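Side-chain contacts in ruler protein (Pseudomonas aeruginosa, PDB 5CUK), which probably senses needle length in type III secretion and is represented here by its C-terminal SS domain: residues 8-11 with 12-15; 22-25 with 26-29; 74-77 with 78-81; 81-84 with 85-88. All coordinates share one frame; numbering follows the deposited sequence.

In the fold
The four contacts centre on two helices packed against each other: contact 1 opens and contact 2 closes helix 11-29, their centres about 20 Å apart, while contact 3 leads from helix 67-75 into helix 77-87 and contact 4 continues along it, sharing L81. Contact 1 touches contact 3 where L14 CD2 comes within 3.3 Å of E79 OE1, and contact 2 meets contact 4 where Q22 CB lies 3.6 Å from L87 CD2. Contacts 2 and 3 sit on opposite sides of the chain's centre, about 21 Å apart between centres. Both helices also pack on the four-stranded mixed sheet. Glycerol, probably from crystallisation, lies beside S29, R77 and H88.

Contact 1: 8-11 with 12-15; sequences PLPL and ADLA
The carbonyl oxygen of P10, the N-cap residue, accepts the amides of both D13 and L14, and the next bond, from A15 N to L11 O (2.8 Å), carries on the helical pattern. This is the N-terminal start of helix 11-29, entered from the extended segment 8-10. The two donors reach P10 O differently: L14 N, 3.1 Å from P10 O, lies in the carbonyl plane with a nearly straight N-H, whereas D13 N stands 49° out of that plane and its N-H is bent to 135°. One oxygen thus grips the first turn twice.

The side chains of P10 and D13 meet at a slant, with OD2 of D13 3.4 Å from P10 CB and also near CG, so one carboxylate oxygen rests against the pyrrolidine ring. D13 has CG beside its own backbone N and anti to the carbonyl carbon (chi1 -66°), which turns the carboxylate back toward the start of the helix. Its other oxygen, OD1, accepts hydrogen bonds from the amides of Q44 and L45, joining the helix start to the turn between strands 35-42 and 46-54.

L14 is buried and joins the first turn to helix 77-87, through L80 and the side chains of E79 and R83, while L9, also buried, touches A76 just before that helix. Within the turn itself L11 and L14 meet loosely at their branch ends, L11 CD1 lying 4.4 Å from L14 CD2.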
# COMPACT_ATOMS: atom_id res chain seq x y z
N PRO A 8 -6.86 11.48 -8.68
CA PRO A 8 -6.70 11.25 -7.24
C PRO A 8 -7.73 10.26 -6.73
O PRO A 8 -8.84 10.20 -7.27
CB PRO A 8 -6.92 12.65 -6.64
CG PRO A 8 -7.82 13.33 -7.61
CD PRO A 8 -7.22 12.89 -8.94
N LEU A 9 -7.36 9.51 -5.70
CA LEU A 9 -8.29 8.64 -4.99
C LEU A 9 -9.18 9.49 -4.12
O LEU A 9 -8.74 10.53 -3.64
CB LEU A 9 -7.55 7.66 -4.08
CG LEU A 9 -6.67 6.58 -4.68
CD1 LEU A 9 -6.02 5.81 -3.53
CD2 LEU A 9 -7.47 5.65 -5.58
N PRO A 10 -10.40 9.01 -3.86
CA PRO A 10 -11.25 9.62 -2.82
C PRO A 10 -10.46 9.69 -1.52
O PRO A 10 -9.84 8.69 -1.19
CB PRO A 10 -12.41 8.64 -2.69
CG PRO A 10 -12.41 7.87 -3.97
CD PRO A 10 -10.98 7.75 -4.36
N LEU A 11 -10.51 10.82 -0.82
CA LEU A 11 -9.68 11.04 0.37
C LEU A 11 -9.83 9.95 1.41
O LEU A 11 -8.84 9.52 1.99
CB LEU A 11 -10.01 12.39 1.03
CG LEU A 11 -8.91 13.01 1.89
CD1 LEU A 11 -7.65 13.12 1.09
CD2 LEU A 11 -9.35 14.40 2.40
N ALA A 12 -11.07 9.51 1.63
CA ALA A 12 -11.33 8.54 2.70
C ALA A 12 -10.66 7.21 2.39
O ALA A 12 -10.34 6.46 3.31
CB ALA A 12 -12.83 8.36 2.88
N ASP A 13 -10.44 6.95 1.11
CA ASP A 13 -9.75 5.74 0.67
C ASP A 13 -8.23 5.87 0.81
O ASP A 13 -7.58 4.97 1.35
CB ASP A 13 -10.14 5.40 -0.77
CG ASP A 13 -11.64 5.01 -0.90
OD1 ASP A 13 -11.95 3.84 -1.17
OD2 ASP A 13 -12.50 5.87 -0.64
N LEU A 14 -7.68 6.99 0.32
CA LEU A 14 -6.28 7.32 0.57
C LEU A 14 -5.98 7.22 2.04
O LEU A 14 -5.05 6.52 2.45
CB LEU A 14 -5.96 8.72 0.07
CG LEU A 14 -4.55 9.21 0.33
CD1 LEU A 14 -3.59 8.24 -0.29
CD2 LEU A 14 -4.35 10.59 -0.26
N ALA A 15 -6.78 7.91 2.85
CA ALA A 15 -6.57 7.89 4.30
C ALA A 15 -6.49 6.45 4.86
O ALA A 15 -5.55 6.12 5.57
CB ALA A 15 -7.68 8.68 4.99

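Contact 2: 22-25 with 26-29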
# COMPACT_ATOMS: atom_id res chain seq x y z
N GLN A 22 0.79 1.67 6.92
CA GLN A 22 1.73 1.94 7.95
C GLN A 22 1.68 0.87 9.04
O GLN A 22 2.73 0.49 9.54
CB GLN A 22 1.55 3.31 8.54
CG GLN A 22 2.68 3.51 9.57
CD GLN A 22 2.75 4.92 10.09
OE1 GLN A 22 1.72 5.55 10.39
NE2 GLN A 22 3.99 5.42 10.24
N GLY A 23 0.50 0.37 9.40
CA GLY A 23 0.43 -0.82 10.25
C GLY A 23 1.32 -1.96 9.75
O GLY A 23 2.04 -2.57 10.53
N ARG A 24 1.28 -2.26 8.45
CA ARG A 24 2.01 -3.41 7.92
C ARG A 24 3.51 -3.18 7.98
O ARG A 24 4.31 -4.12 8.13
CB ARG A 24 1.59 -3.73 6.50
CG ARG A 24 0.07 -3.95 6.29
CD ARG A 24 -0.40 -5.15 7.09
NE ARG A 24 -1.08 -4.75 8.32
CZ ARG A 24 -1.16 -5.50 9.43
NH1 ARG A 24 -0.64 -6.74 9.48
NH2 ARG A 24 -1.81 -5.02 10.48
N ILE A 25 3.90 -1.92 7.86
CA ILE A 25 5.29 -1.58 7.89
C ILE A 25 5.79 -1.92 9.27
O ILE A 25 6.82 -2.56 9.42
CB ILE A 25 5.54 -0.11 7.54
CG1 ILE A 25 5.31 0.13 6.05
CG2 ILE A 25 6.95 0.25 7.81
CD1 ILE A 25 5.39 1.61 5.64
N GLN A 26 5.03 -1.53 10.28
CA GLN A 26 5.42 -1.83 11.65
C GLN A 26 5.40 -3.32 11.91
O GLN A 26 6.32 -3.80 12.55
CB GLN A 26 4.51 -1.14 12.66
CG GLN A 26 4.57 0.37 12.66
CD GLN A 26 3.79 0.96 13.83
OE1 GLN A 26 3.96 0.54 14.99
NE2 GLN A 26 2.92 1.93 13.53
N VAL A 27 4.40 -4.07 11.45
CA VAL A 27 4.46 -5.53 11.73
C VAL A 27 5.72 -6.14 11.14
O VAL A 27 6.39 -6.96 11.76
CB VAL A 27 3.27 -6.30 11.20
CG1 VAL A 27 3.44 -7.79 11.44
CG2 VAL A 27 1.97 -5.77 11.81
N ALA A 28 6.06 -5.72 9.93
CA ALA A 28 7.11 -6.36 9.16
C ALA A 28 8.52 -6.05 9.70
O ALA A 28 9.47 -6.83 9.49
CB ALA A 28 7.01 -5.94 7.70
N SER A 29 8.63 -4.91 10.37
CA SER A 29 9.87 -4.51 11.01
C SER A 29 10.19 -5.55 12.06
O SER A 29 11.27 -6.15 12.07
CB SER A 29 9.75 -3.11 11.64
OG SER A 29 9.41 -3.21 13.00
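The last two turns of helix 11-29 make up this contact, where one face lies on the sheet and another remains at the surface. Four successive i to i+4 bonds run through it, from Q26 N to Q22 O through S29 N to I25 O; the shortest joins V27 N to G23 O at 2.9 Å. R24 and V27 lie side by side and point the same way. Bends at chi2 and chi3 (-62° and 101°) curl the arginine round so that its guanidinium comes beside V27, whose CG2 sits over one face of it, 3.6 Å from R24 NH1. R24 also touches A36, L38, V50 and V52 of the sheet, and A28 packs on A36 and V52. I25 and Q22 instead meet L87 of helix 77-87. Near the end of the helix, S29 OG gives a hydrogen bond of 3.2 Å to Q26 O, and I25 O, besides taking S29 N, accepts one from a glycerol.

Across R24 and V27 the attraction is one of dispersion: a methyl over the flat face of the guanidinium takes up none of its N-H groups, which point outward in the plane.

Contact 3: 74-77 with 78-81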
# COMPACT_ATOMS: atom_id res chain seq x y z
N GLN A 74 -4.08 2.77 -10.26
CA GLN A 74 -3.09 3.07 -11.30
C GLN A 74 -3.23 4.50 -11.79
O GLN A 74 -2.23 5.16 -12.04
CB GLN A 74 -3.21 2.11 -12.47
CG GLN A 74 -3.63 0.71 -12.04
CD GLN A 74 -2.93 -0.39 -12.81
OE1 GLN A 74 -1.73 -0.60 -12.64
NE2 GLN A 74 -3.68 -1.12 -13.63
N GLN A 75 -4.47 4.98 -11.90
CA GLN A 75 -4.68 6.37 -12.29
C GLN A 75 -4.12 7.30 -11.22
O GLN A 75 -3.72 8.42 -11.51
CB GLN A 75 -6.17 6.68 -12.52
CG GLN A 75 -6.74 5.93 -13.68
CD GLN A 75 -8.19 6.28 -13.92
OE1 GLN A 75 -8.70 7.30 -13.44
NE2 GLN A 75 -8.88 5.40 -14.63
N ALA A 76 -4.10 6.81 -9.98
CA ALA A 76 -3.59 7.59 -8.86
C ALA A 76 -2.20 7.12 -8.39
O ALA A 76 -1.76 7.51 -7.31
CB ALA A 76 -4.57 7.54 -7.72
N ARG A 77 -1.51 6.31 -9.18
CA ARG A 77 -0.20 5.76 -8.80
C ARG A 77 0.83 6.82 -8.35
O ARG A 77 1.49 6.65 -7.31
CB ARG A 77 0.38 4.96 -9.96
CG ARG A 77 1.89 4.83 -9.93
CD ARG A 77 2.40 4.02 -11.11
NE ARG A 77 2.17 2.59 -10.91
CZ ARG A 77 2.97 1.81 -10.18
NH1 ARG A 77 4.06 2.32 -9.57
NH2 ARG A 77 2.69 0.53 -10.05
N GLY A 78 0.98 7.90 -9.11
CA GLY A 78 1.88 8.98 -8.73
C GLY A 78 1.63 9.59 -7.35
O GLY A 78 2.56 9.78 -6.55
N GLU A 79 0.37 9.91 -7.06
CA GLU A 79 0.00 10.43 -5.73
C GLU A 79 0.24 9.37 -4.64
O GLU A 79 0.62 9.68 -3.50
CB GLU A 79 -1.47 10.87 -5.68
CG GLU A 79 -1.99 11.18 -4.26
CD GLU A 79 -3.54 11.23 -4.13
OE1 GLU A 79 -4.03 11.97 -3.24
OE2 GLU A 79 -4.28 10.54 -4.88
N LEU A 80 -0.02 8.13 -4.98
CA LEU A 80 0.05 7.10 -3.96
C LEU A 80 1.53 6.84 -3.57
O LEU A 80 1.88 6.92 -2.39
CB LEU A 80 -0.65 5.83 -4.45
CG LEU A 80 -0.84 4.89 -3.26
CD1 LEU A 80 -1.55 5.63 -2.13
CD2 LEU A 80 -1.60 3.64 -3.69
N LEU A 81 2.39 6.57 -4.56
CA LEU A 81 3.83 6.44 -4.35
C LEU A 81 4.37 7.54 -3.44
O LEU A 81 5.11 7.30 -2.47
CB LEU A 81 4.56 6.50 -5.69
CG LEU A 81 6.09 6.45 -5.62
CD1 LEU A 81 6.54 5.26 -4.82
CD2 LEU A 81 6.74 6.39 -7.00
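A76 and E79 meet across the first turn of helix 77-87, E79 OE2 lying a loose 4.1 Å from A76 CB. The contact is a helix-to-helix junction: helix 67-75 ends at Q75, A76 leaves helical geometry and at once serves as N-cap of the next helix. R77 N still bonds back to Q74 O at 3.2 Å, so the outgoing turn is closed just as the new one begins.

E79 stretches its chain with CG anti to the backbone N (chi1 169°), which carries the carboxylate alongside A76 and toward the segment that precedes helix 11-29. There OE2 takes a weak hydrogen bond from L9 N, and the chain also touches P8. R77 leaves the turn in a different direction. Its chain is straight through chi2 and then bent at chi3 (-77°), and NH1 gives a hydrogen bond to L95 O of strand 93-99, while the side chain also packs on F97. The acidic and basic groups of this turn are thus committed to separate parts of the fold.

Both leucines reach strand 93-99, L80 at L95 and L81 at V93; L80, which is buried, also packs on L17 of helix 11-29. At the backbone, L80 N reaches A76 O at 3.0 Å with a rather bent N-H (148°), while L81 N points more directly at R77 O, 2.9 Å away. The CB atoms close in on the same carbonyls, with L80 CB 3.5 Å from A76 O.

Contact 4: 81-84 with 85-88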
# COMPACT_ATOMS: atom_id res chain seq x y z
N LEU A 81 2.39 6.57 -4.56
CA LEU A 81 3.83 6.44 -4.35
C LEU A 81 4.37 7.54 -3.44
O LEU A 81 5.11 7.30 -2.47
CB LEU A 81 4.56 6.50 -5.69
CG LEU A 81 6.09 6.45 -5.62
CD1 LEU A 81 6.54 5.26 -4.82
CD2 LEU A 81 6.74 6.39 -7.00
N GLU A 82 3.96 8.75 -3.75
CA GLU A 82 4.55 9.93 -3.17
C GLU A 82 4.19 10.08 -1.71
O GLU A 82 5.01 10.51 -0.91
CB GLU A 82 4.11 11.14 -3.96
CG GLU A 82 4.18 12.45 -3.23
CD GLU A 82 3.71 13.59 -4.12
OE1 GLU A 82 2.97 13.32 -5.09
OE2 GLU A 82 4.10 14.74 -3.83
N ARG A 83 2.96 9.73 -1.36
CA ARG A 83 2.53 9.74 0.03
C ARG A 83 3.06 8.56 0.82
O ARG A 83 3.26 8.64 2.02
CB ARG A 83 1.00 9.73 0.11
CG ARG A 83 0.34 10.86 -0.68
CD ARG A 83 0.68 12.18 -0.01
NE ARG A 83 0.28 12.20 1.40
CZ ARG A 83 -0.83 12.80 1.83
NH1 ARG A 83 -1.60 13.42 0.95
NH2 ARG A 83 -1.16 12.79 3.13
N LEU A 84 3.20 7.42 0.16
CA LEU A 84 3.74 6.27 0.85
C LEU A 84 5.23 6.57 1.14
O LEU A 84 5.68 6.35 2.24
CB LEU A 84 3.56 5.01 0.03
CG LEU A 84 2.09 4.60 -0.10
CD1 LEU A 84 1.92 3.59 -1.21
CD2 LEU A 84 1.62 4.06 1.22
N GLN A 85 5.95 7.14 0.17
CA GLN A 85 7.38 7.44 0.36
C GLN A 85 7.59 8.36 1.55
O GLN A 85 8.52 8.16 2.33
CB GLN A 85 8.00 8.08 -0.89
CG GLN A 85 9.53 8.27 -0.77
CD GLN A 85 10.26 6.96 -0.53
OE1 GLN A 85 10.55 6.23 -1.46
NE2 GLN A 85 10.51 6.66 0.73
N ARG A 86 6.69 9.33 1.71
CA ARG A 86 6.84 10.32 2.79
C ARG A 86 6.52 9.70 4.13
O ARG A 86 7.00 10.14 5.17
CB ARG A 86 5.95 11.53 2.55
CG ARG A 86 6.14 12.19 1.18
CD ARG A 86 5.40 13.53 1.12
NE ARG A 86 5.21 14.05 -0.23
CZ ARG A 86 4.15 14.78 -0.58
NH1 ARG A 86 3.19 15.05 0.31
NH2 ARG A 86 4.04 15.25 -1.82
N LEU A 87 5.73 8.64 4.07
CA LEU A 87 5.36 7.81 5.20
C LEU A 87 6.56 6.98 5.75
O LEU A 87 6.63 6.65 6.95
CB LEU A 87 4.22 6.90 4.73
CG LEU A 87 3.18 6.15 5.55
CD1 LEU A 87 2.33 5.37 4.61
CD2 LEU A 87 3.87 5.21 6.53
N HIS A 88 7.50 6.66 4.86
CA HIS A 88 8.65 5.80 5.20
C HIS A 88 9.94 6.35 4.58
O HIS A 88 10.43 5.82 3.59
CB HIS A 88 8.39 4.38 4.70
CG HIS A 88 9.45 3.40 5.07
ND1 HIS A 88 9.53 2.82 6.31
CD2 HIS A 88 10.45 2.85 4.33
CE1 HIS A 88 10.55 1.97 6.33
NE2 HIS A 88 11.13 1.98 5.15
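E82 and R86 both send extended chains the same way: the glutamate has CG anti to the backbone N (chi1 158°), the arginine has CG beside its backbone N (chi1 -54°) and stays extended from CG to NE. Side by side and one turn apart on the surface of helix 77-87, the pair is placed for an i to i+4 salt bridge between OE2 of E82 and NH2 of R86, but its modelled geometry is doubtful: the two atoms stand too close to be trusted, and the position of both is unsure.

R83 crosses R86 at a slant, CD of R83 lying 3.8 Å from R86 NH1. The two guanidinium planes are almost parallel, and the like-charged R83 NE and R86 NH1 stand 4.2 Å apart.

On the inner face, L84 and L87 run side by side, with L84 CD2 3.7 Å from L87 CD1. L84 is buried and also packs on L18 and V21 of helix 11-29 and on L95 of the sheet. In the backbone, Q85 N holds L81 O firmly at 2.8 Å. At the last turn the pattern shifts: H88 N bonds Q85 O, three residues back, and its bond to L84 O is weak. Q85 ties the helix to what follows, its side chain bonding to V93 N and Q91 O.

If the E82 carboxylate lies near where it is modelled, it would offset part of the repulsion between the two arginines, on a turn whose other side meets its neighbours through the apolar chain of L84.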